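Local coordinates for protein Endonuclease/exonuclease/phosphatase (Beutenbergia cavernae DSM 12333, PDB 4RUW) that belongs to the endonuclease/exonuclease/phosphatase family and joins a DNase I-like alpha/beta domain to an immunoglobulin-like beta domain, its precise activity being undefined, at residues Gly205-Glu211 with Pro247-Asn251; Asn252-Ser256 with Gly346-Trp350; Ala259-Ala264 with Gly349-Leu353. Residues are numbered along the deposited sequence.

Contact 1: Gly205-Glu211 with Pro247-Asn251; sequences GSAVLVE and PYSQN
A capped helix start meeting a loop is exemplified by Gly205-Glu211 with Pro247-Asn251. Ser206 is the N-cap of helix 207-222: extended in its own backbone (phi/psi -170/170) and with chi1 p, it accepts from the backbone at 3.2 Å, Leu209 N to Ser206 OG. Helical angles follow from Ala207, with Val210 N bonded to Ser206 O and Glu211 N to Ala207 O, both at 3.0 Å. The opposing chain is irregular, with phi/psi -94/5 at Tyr248, -64/136 at Ser249 and -132/42 at Gln250, the N-cap residue of helix 251-260. The CA atoms of Ala207 and Tyr248 lie 5.5 Å apart, those of Val210 and Ser249 6.8 Å.

Apolar and aromatic contacts centre on Tyr248, which has chi1 p and chi2 -97° and points at the helix. Ala207 CB sits over the ring face in a CH-pi contact, 4.2 Å from the centroid and 3.7 Å from Tyr248 CG. Ser206 C comes within 3.4 Å of Tyr248 CE2. Val210, chi1 t, meets the ring edge, CG2 being 3.7 Å from Tyr248 CD2, while its CG1 lies 3.5 Å from Tyr248 O.

The polar contact is one side-chain hydrogen bond, Gln250 NE2 to Glu211 OE2 at 2.8 Å; Glu211 (chi1 and chi2 both m) curls to reach Gln250 (chi1 m, chi2 t, chi3 74°). Lys214 bonds both, by a salt bridge to Glu211 OE1 and a hydrogen bond to Gln250 OE1.

This surface contact pairs two helix N-termini of the DNase I-like domain: a serine-capped first turn against the loop leading into the next helix.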
loop_
_atom_site.group_PDB
_atom_site.type_symbol
_atom_site.label_atom_id
_atom_site.label_comp_id
_atom_site.label_asym_id
_atom_site.label_seq_id
_atom_site.Cartn_x
_atom_site.Cartn_y
_atom_site.Cartn_z
ATOM N N GLY A 205 -3.660 10.259 -14.944
ATOM C CA GLY A 205 -4.437 11.242 -15.679
ATOM C C GLY A 205 -4.439 11.090 -17.189
ATOM O O GLY A 205 -5.197 11.772 -17.879
ATOM N N SER A 206 -3.596 10.203 -17.707
ATOM C CA SER A 206 -3.426 10.026 -19.145
ATOM C C SER A 206 -2.584 8.782 -19.372
ATOM O O SER A 206 -2.004 8.247 -18.425
ATOM C CB SER A 206 -2.679 11.220 -19.731
ATOM O OG SER A 206 -1.351 11.242 -19.222
ATOM N N ALA A 207 -2.484 8.338 -20.620
ATOM C CA ALA A 207 -1.657 7.186 -20.937
ATOM C C ALA A 207 -0.197 7.405 -20.537
ATOM O O ALA A 207 0.415 6.519 -19.939
ATOM C CB ALA A 207 -1.773 6.835 -22.413
ATOM N N VAL A 208 0.359 8.580 -20.836
ATOM C CA VAL A 208 1.749 8.829 -20.467
ATOM C C VAL A 208 1.941 8.844 -18.943
ATOM O O VAL A 208 2.971 8.376 -18.443
ATOM C CB VAL A 208 2.355 10.106 -21.115
ATOM C CG1 VAL A 208 2.508 9.924 -22.617
ATOM C CG2 VAL A 208 1.522 11.336 -20.800
ATOM N N LEU A 209 0.955 9.349 -18.198
ATOM C CA LEU A 209 1.053 9.325 -16.743
ATOM C C LEU A 209 1.011 7.896 -16.193
ATOM O O LEU A 209 1.717 7.577 -15.237
ATOM C CB LEU A 209 -0.023 10.205 -16.103
ATOM C CG LEU A 209 0.328 11.696 -16.120
ATOM C CD1 LEU A 209 -0.900 12.540 -15.824
ATOM C CD2 LEU A 209 1.461 11.993 -15.133
ATOM N N VAL A 210 0.193 7.030 -16.783
ATOM C CA VAL A 210 0.186 5.627 -16.359
ATOM C C VAL A 210 1.531 4.947 -16.671
ATOM O O VAL A 210 2.042 4.150 -15.873
ATOM C CB VAL A 210 -1.004 4.851 -16.975
ATOM C CG1 VAL A 210 -0.862 3.348 -16.744
ATOM C CG2 VAL A 210 -2.317 5.370 -16.400
ATOM N N GLU A 211 2.125 5.274 -17.817
ATOM C CA GLU A 211 3.464 4.765 -18.103
ATOM C C GLU A 211 4.471 5.248 -17.059
ATOM O O GLU A 211 5.361 4.503 -16.656
ATOM C CB GLU A 211 3.909 5.130 -19.520
ATOM C CG GLU A 211 3.058 4.485 -20.616
ATOM C CD GLU A 211 2.994 2.957 -20.522
ATOM O OE1 GLU A 211 3.968 2.322 -20.066
ATOM O OE2 GLU A 211 1.957 2.380 -20.915
ATOM N N PRO A 247 -8.854 2.945 -21.209
ATOM C CA PRO A 247 -8.269 1.832 -21.968
ATOM C C PRO A 247 -6.778 1.607 -21.700
ATOM O O PRO A 247 -6.292 0.500 -21.921
ATOM C CB PRO A 247 -8.503 2.235 -23.435
ATOM C CG PRO A 247 -8.756 3.706 -23.402
ATOM C CD PRO A 247 -9.420 3.982 -22.088
ATOM N N TYR A 248 -6.079 2.636 -21.224
ATOM C CA TYR A 248 -4.640 2.547 -20.970
ATOM C C TYR A 248 -4.302 2.172 -19.521
ATOM O O TYR A 248 -3.131 2.159 -19.136
ATOM C CB TYR A 248 -3.952 3.868 -21.334
ATOM C CG TYR A 248 -4.661 5.082 -20.786
ATOM C CD1 TYR A 248 -5.540 5.814 -21.581
ATOM C CD2 TYR A 248 -4.452 5.503 -19.479
ATOM C CE1 TYR A 248 -6.195 6.917 -21.084
ATOM C CE2 TYR A 248 -5.103 6.603 -18.971
ATOM C CZ TYR A 248 -5.970 7.312 -19.780
ATOM O OH TYR A 248 -6.618 8.413 -19.279
ATOM N N SER A 249 -5.320 1.879 -18.721
ATOM C CA SER A 249 -5.096 1.524 -17.327
ATOM C C SER A 249 -4.310 0.223 -17.228
ATOM O O SER A 249 -4.593 -0.734 -17.950
ATOM C CB SER A 249 -6.434 1.400 -16.602
ATOM O OG SER A 249 -6.236 1.117 -15.230
ATOM N N GLN A 250 -3.316 0.189 -16.344
ATOM C CA GLN A 250 -2.487 -1.006 -16.196
ATOM C C GLN A 250 -2.316 -1.399 -14.731
ATOM O O GLN A 250 -1.239 -1.796 -14.284
ATOM C CB GLN A 250 -1.152 -0.823 -16.914
ATOM C CG GLN A 250 -1.350 -0.710 -18.422
ATOM C CD GLN A 250 -0.083 -0.440 -19.167
ATOM O OE1 GLN A 250 0.750 -1.326 -19.318
ATOM N NE2 GLN A 250 0.074 0.789 -19.652
ATOM N N ASN A 251 -3.419 -1.310 -13.996
ATOM C CA ASN A 251 -3.427 -1.653 -12.587
ATOM C C ASN A 251 -3.215 -3.131 -12.303
ATOM O O ASN A 251 -2.473 -3.479 -11.391
ATOM C CB ASN A 251 -4.714 -1.156 -11.944
ATOM C CG ASN A 251 -4.829 0.350 -11.991
ATOM O OD1 ASN A 251 -3.826 1.059 -12.045
ATOM N ND2 ASN A 251 -6.057 0.848 -11.958
#

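Contact 2: Asn252-Ser256 with Gly346-Trp350; sequences NLMQS and GLDGW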
loop_
_atom_site.group_PDB
_atom_site.type_symbol
_atom_site.label_atom_id
_atom_site.label_comp_id
_atom_site.label_asym_id
_atom_site.label_seq_id
_atom_site.Cartn_x
_atom_site.Cartn_y
_atom_site.Cartn_z
ATOM N N ASN A 252 -3.867 -4.014 -13.056
ATOM C CA ASN A 252 -3.634 -5.445 -12.829
ATOM C C ASN A 252 -2.158 -5.800 -12.982
ATOM O O ASN A 252 -1.602 -6.552 -12.181
ATOM C CB ASN A 252 -4.481 -6.318 -13.754
ATOM C CG ASN A 252 -5.921 -6.410 -13.302
ATOM O OD1 ASN A 252 -6.700 -5.482 -13.503
ATOM N ND2 ASN A 252 -6.279 -7.522 -12.665
ATOM N N LEU A 253 -1.520 -5.250 -14.007
ATOM C CA LEU A 253 -0.106 -5.478 -14.230
ATOM C C LEU A 253 0.724 -4.995 -13.030
ATOM O O LEU A 253 1.538 -5.736 -12.479
ATOM C CB LEU A 253 0.331 -4.776 -15.514
ATOM C CG LEU A 253 1.803 -4.911 -15.893
ATOM C CD1 LEU A 253 2.174 -6.365 -16.162
ATOM C CD2 LEU A 253 2.110 -4.033 -17.098
HETATM N N MSE A 254 0.499 -3.761 -12.596
HETATM C CA MSE A 254 1.264 -3.225 -11.483
HETATM C C MSE A 254 1.053 -4.031 -10.203
HETATM O O MSE A 254 2.003 -4.282 -9.457
HETATM C CB MSE A 254 0.937 -1.743 -11.279
HETATM C CG MSE A 254 1.630 -0.841 -12.307
HETATM SE SE MSE A 254 1.453 1.071 -11.983
HETATM C CE MSE A 254 -0.184 1.392 -13.003
ATOM N N GLN A 255 -0.186 -4.435 -9.939
ATOM C CA GLN A 255 -0.439 -5.234 -8.745
ATOM C C GLN A 255 0.260 -6.594 -8.810
ATOM O O GLN A 255 0.714 -7.108 -7.787
ATOM C CB GLN A 255 -1.941 -5.380 -8.486
ATOM C CG GLN A 255 -2.637 -4.049 -8.222
ATOM C CD GLN A 255 -2.450 -3.531 -6.803
ATOM O OE1 GLN A 255 -2.107 -4.284 -5.887
ATOM N NE2 GLN A 255 -2.714 -2.238 -6.608
ATOM N N SER A 256 0.371 -7.176 -10.003
ATOM C CA SER A 256 1.087 -8.436 -10.138
ATOM C C SER A 256 2.561 -8.254 -9.771
ATOM O O SER A 256 3.146 -9.126 -9.145
ATOM C CB SER A 256 0.929 -9.038 -11.542
ATOM O OG SER A 256 1.738 -8.400 -12.522
ATOM N N GLY A 346 -0.845 -14.041 -15.959
ATOM C CA GLY A 346 -0.502 -13.696 -14.590
ATOM C C GLY A 346 -1.174 -12.433 -14.083
ATOM O O GLY A 346 -0.670 -11.805 -13.149
ATOM N N LEU A 347 -2.310 -12.075 -14.684
ATOM C CA LEU A 347 -2.992 -10.815 -14.388
ATOM C C LEU A 347 -4.312 -10.974 -13.645
ATOM O O LEU A 347 -5.019 -9.994 -13.432
ATOM C CB LEU A 347 -3.247 -10.034 -15.677
ATOM C CG LEU A 347 -1.984 -9.634 -16.432
ATOM C CD1 LEU A 347 -2.344 -8.946 -17.740
ATOM C CD2 LEU A 347 -1.126 -8.730 -15.578
ATOM N N ASP A 348 -4.646 -12.193 -13.239
ATOM C CA ASP A 348 -5.962 -12.437 -12.663
ATOM C C ASP A 348 -5.951 -12.615 -11.151
ATOM O O ASP A 348 -7.000 -12.853 -10.541
ATOM C CB ASP A 348 -6.608 -13.637 -13.339
ATOM C CG ASP A 348 -6.890 -13.371 -14.790
ATOM O OD1 ASP A 348 -7.754 -12.517 -15.056
ATOM O OD2 ASP A 348 -6.231 -13.982 -15.657
ATOM N N GLY A 349 -4.775 -12.493 -10.549
ATOM C CA GLY A 349 -4.626 -12.684 -9.123
ATOM C C GLY A 349 -3.361 -13.446 -8.805
ATOM O O GLY A 349 -2.430 -13.494 -9.615
ATOM N N TRP A 350 -3.320 -14.062 -7.632
ATOM C CA TRP A 350 -2.099 -14.706 -7.183
ATOM C C TRP A 350 -2.338 -15.545 -5.942
ATOM O O TRP A 350 -3.381 -15.442 -5.275
ATOM C CB TRP A 350 -1.025 -13.656 -6.850
ATOM C CG TRP A 350 -1.500 -12.605 -5.883
ATOM C CD1 TRP A 350 -1.612 -12.721 -4.529
ATOM C CD2 TRP A 350 -1.958 -11.286 -6.211
ATOM N NE1 TRP A 350 -2.101 -11.553 -3.990
ATOM C CE2 TRP A 350 -2.325 -10.656 -5.001
ATOM C CE3 TRP A 350 -2.079 -10.576 -7.410
ATOM C CZ2 TRP A 350 -2.803 -9.347 -4.956
ATOM C CZ3 TRP A 350 -2.568 -9.278 -7.366
ATOM C CH2 TRP A 350 -2.927 -8.679 -6.146
HETATM O O HOH W 1 -3.337 -8.469 -10.946
#
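Where two domains meet, the rotamers of a few side chains shape how a helix meets a turn. Here Asn252-Ser256, in helix 251-260, faces Gly346-Trp350, a turn running into the first residues of strand 349-356; the closest CA pair, Asn252 and Leu347, is 5.6 Å apart.

Asn252 points its CB toward the turn. With chi1 m and chi2 near 77°, it brings ND2 to 2.9 Å from Leu347 O in a hydrogen bond, while OD1 accepts from the backbone of Asp242, so both ends of the amide are engaged. A water 2.9 Å from Asn252 O also lies 3.4 Å from Leu347 O, the latter a weak link.

Leu347 (mt) leaves sideways and reaches across to the helix, its CD2 3.7 Å from Leu253 CA. Leu253 points away; in its t, p rotamer both its CB and its CD1 still lie near Leu347 CD2, at 4.2 and 4.1 Å. Ser256, chi1 p, folds its hydroxyl onto its own helix, OG donating to Leu253 O at 2.7 Å, and its CB packs 3.6 Å from Gly346 O. Gly346 has positive phi (72/24), a conformation that glycine adopts easily in a turn.

Trp350, chi1 p, swings its indole toward the helix, CZ3 standing 4.0 Å from Gln255 O and 4.1 Å from Gln255 CB. Its other neighbours include Thr339 and Leu341.

Together these side chains form an interdomain interface, in which a helix of the DNase I-like domain packs on the hairpin formed by strands 334-342 and 349-356 of the immunoglobulin-like domain.

Contact 3: Ala259-Ala264 with Gly349-Leu353; sequences AEDHLA and GWAQL
Gln352, Ala259 and Trp350 bury the most surface in this contact, and between them they illustrate how a strand can grip the end of a helix. Segment Ala259-Ala264 contains the last helical residues, Ala259 and Glu260; Asp261 leaves helical angles, His262 takes a positive phi (74/24), and Leu263 and Ala264 are extended, leading into the short strand 264-265. His262 N still bonds to Ala259 O at 3.0 Å. Gly349-Leu353 is strand, opening on Gly349 at phi/psi 139/-158, where a side chain would clash with the carbonyl before it, then Trp350 at -170/167. The CA atoms of Ala259 and Trp350 are 7.3 Å apart, those of His262 and Gln352 7.4 Å; Trp350 and Gln352, alternate strand residues, both point at the helix end.

Gln352 stretches out with chi1 m, chi2 t and chi3 near -37°. Its NE2 donates twice, to Ala259 O at 3.2 Å and to Leu263 O at 3.0 Å, the latter nearly straight at 168°. Its OE1 lies 3.8 Å from Ala264 CB.

Ala259 turns its CB toward the strand. The methyl sits over the indole face, 3.6 Å from Trp350 CD2 and 3.8 Å from the centroid of the five-membered ring: a CH-pi contact.

With chi1 p and chi2 79°, Trp350 lays its ring against that methyl and also packs on Thr339 and Leu341.

The chemistry implies a buried domain junction where one amide nitrogen bridges two carbonyls, one of them, Ala259 O, shared with His262 N and Thr339 OG1, while a small methyl lets the aromatic face come close.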
loop_
_atom_site.group_PDB
_atom_site.type_symbol
_atom_site.label_atom_id
_atom_site.label_comp_id
_atom_site.label_asym_id
_atom_site.label_seq_id
_atom_site.Cartn_x
_atom_site.Cartn_y
_atom_site.Cartn_z
ATOM N N ALA A 259 2.830 -8.120 -5.920
ATOM C CA ALA A 259 2.654 -9.444 -5.346
ATOM C C ALA A 259 3.883 -10.322 -5.593
ATOM O O ALA A 259 4.308 -11.058 -4.703
ATOM C CB ALA A 259 1.400 -10.096 -5.903
ATOM N N GLU A 260 4.516 -10.266 -6.878
ATOM C CA GLU A 260 5.724 -11.029 -7.232
ATOM C C GLU A 260 6.872 -10.709 -6.307
ATOM O O GLU A 260 7.745 -11.540 -6.067
ATOM C CB GLU A 260 6.210 -10.683 -8.648
ATOM C CG GLU A 260 5.339 -11.084 -9.816
ATOM C CD GLU A 260 5.925 -10.605 -11.140
ATOM O OE1 GLU A 260 6.888 -9.815 -11.126
ATOM O OE2 GLU A 260 5.439 -11.038 -12.203
ATOM N N ASP A 261 6.842 -9.451 -5.758
ATOM C CA ASP A 261 7.907 -9.007 -4.872
ATOM C C ASP A 261 7.658 -9.306 -3.397
ATOM O O ASP A 261 8.331 -8.756 -2.519
ATOM C CB ASP A 261 8.193 -7.531 -5.095
ATOM C CG ASP A 261 9.166 -7.310 -6.231
ATOM O OD1 ASP A 261 9.512 -8.296 -6.919
ATOM O OD2 ASP A 261 9.590 -6.158 -6.434
ATOM N N HIS A 262 6.690 -10.185 -3.141
ATOM C CA HIS A 262 6.430 -10.739 -1.809
ATOM C C HIS A 262 5.776 -9.736 -0.882
ATOM O O HIS A 262 5.885 -9.860 0.331
ATOM C CB HIS A 262 7.701 -11.291 -1.148
ATOM C CG HIS A 262 8.540 -12.118 -2.064
ATOM N ND1 HIS A 262 8.165 -13.381 -2.475
ATOM C CD2 HIS A 262 9.722 -11.864 -2.667
ATOM C CE1 HIS A 262 9.089 -13.871 -3.279
ATOM N NE2 HIS A 262 10.047 -12.970 -3.416
ATOM N N LEU A 263 5.090 -8.751 -1.446
ATOM C CA LEU A 263 4.388 -7.773 -0.628
ATOM C C LEU A 263 2.907 -8.104 -0.584
ATOM O O LEU A 263 2.320 -8.422 -1.612
ATOM C CB LEU A 263 4.602 -6.362 -1.183
ATOM C CG LEU A 263 6.011 -5.806 -0.986
ATOM C CD1 LEU A 263 6.242 -4.559 -1.801
ATOM C CD2 LEU A 263 6.215 -5.487 0.493
ATOM N N ALA A 264 2.312 -8.014 0.603
ATOM C CA ALA A 264 0.890 -8.285 0.795
ATOM C C ALA A 264 0.157 -6.972 1.026
ATOM O O ALA A 264 0.612 -6.130 1.806
ATOM C CB ALA A 264 0.690 -9.211 1.983
ATOM N N GLY A 349 -4.775 -12.493 -10.549
ATOM C CA GLY A 349 -4.626 -12.684 -9.123
ATOM C C GLY A 349 -3.361 -13.446 -8.805
ATOM O O GLY A 349 -2.430 -13.494 -9.615
ATOM N N TRP A 350 -3.320 -14.062 -7.632
ATOM C CA TRP A 350 -2.099 -14.706 -7.183
ATOM C C TRP A 350 -2.338 -15.545 -5.942
ATOM O O TRP A 350 -3.381 -15.442 -5.275
ATOM C CB TRP A 350 -1.025 -13.656 -6.850
ATOM C CG TRP A 350 -1.500 -12.605 -5.883
ATOM C CD1 TRP A 350 -1.612 -12.721 -4.529
ATOM C CD2 TRP A 350 -1.958 -11.286 -6.211
ATOM N NE1 TRP A 350 -2.101 -11.553 -3.990
ATOM C CE2 TRP A 350 -2.325 -10.656 -5.001
ATOM C CE3 TRP A 350 -2.079 -10.576 -7.410
ATOM C CZ2 TRP A 350 -2.803 -9.347 -4.956
ATOM C CZ3 TRP A 350 -2.568 -9.278 -7.366
ATOM C CH2 TRP A 350 -2.927 -8.679 -6.146
ATOM N N ALA A 351 -1.336 -16.366 -5.642
ATOM C CA ALA A 351 -1.236 -17.081 -4.387
ATOM C C ALA A 351 0.123 -16.768 -3.779
ATOM O O ALA A 351 1.142 -16.839 -4.467
ATOM C CB ALA A 351 -1.375 -18.569 -4.618
ATOM N N GLN A 352 0.132 -16.406 -2.501
ATOM C CA GLN A 352 1.369 -16.164 -1.768
ATOM C C GLN A 352 1.476 -17.163 -0.627
ATOM O O GLN A 352 0.594 -17.227 0.236
ATOM C CB GLN A 352 1.409 -14.741 -1.209
ATOM C CG GLN A 352 1.480 -13.654 -2.270
ATOM C CD GLN A 352 1.515 -12.260 -1.664
ATOM O OE1 GLN A 352 0.853 -11.994 -0.658
ATOM N NE2 GLN A 352 2.276 -11.361 -2.277
ATOM N N LEU A 353 2.549 -17.947 -0.640
ATOM C CA LEU A 353 2.805 -18.942 0.389
ATOM C C LEU A 353 3.933 -18.439 1.279
ATOM O O LEU A 353 4.957 -17.964 0.784
ATOM C CB LEU A 353 3.206 -20.266 -0.266
ATOM C CG LEU A 353 3.618 -21.399 0.672
ATOM C CD1 LEU A 353 2.422 -21.921 1.447
ATOM C CD2 LEU A 353 4.291 -22.516 -0.121
#

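How the contacts relate
The three contacts show chemistry changing with position. Contact 1 lies at the surface within the DNase I-like domain, tying two helix N-termini through a tyrosine and a charged, lysine-linked polar group. Contacts 2 and 3 instead join that domain to the immunoglobulin-like one: both use helix 251-260 and strand 349-356 and share Gly349 and Trp350, their centres about 9 Å apart. Both use an uncharged side-chain amide to bond backbone carbonyls; contact 2 is partly buried and adds a water, contact 3 is buried and adds a CH-pi contact. Contact 1 touches contact 2 where Val210 CG1 meets Met254 CE, a selenomethionine, at 4.3 Å, but does not reach contact 3.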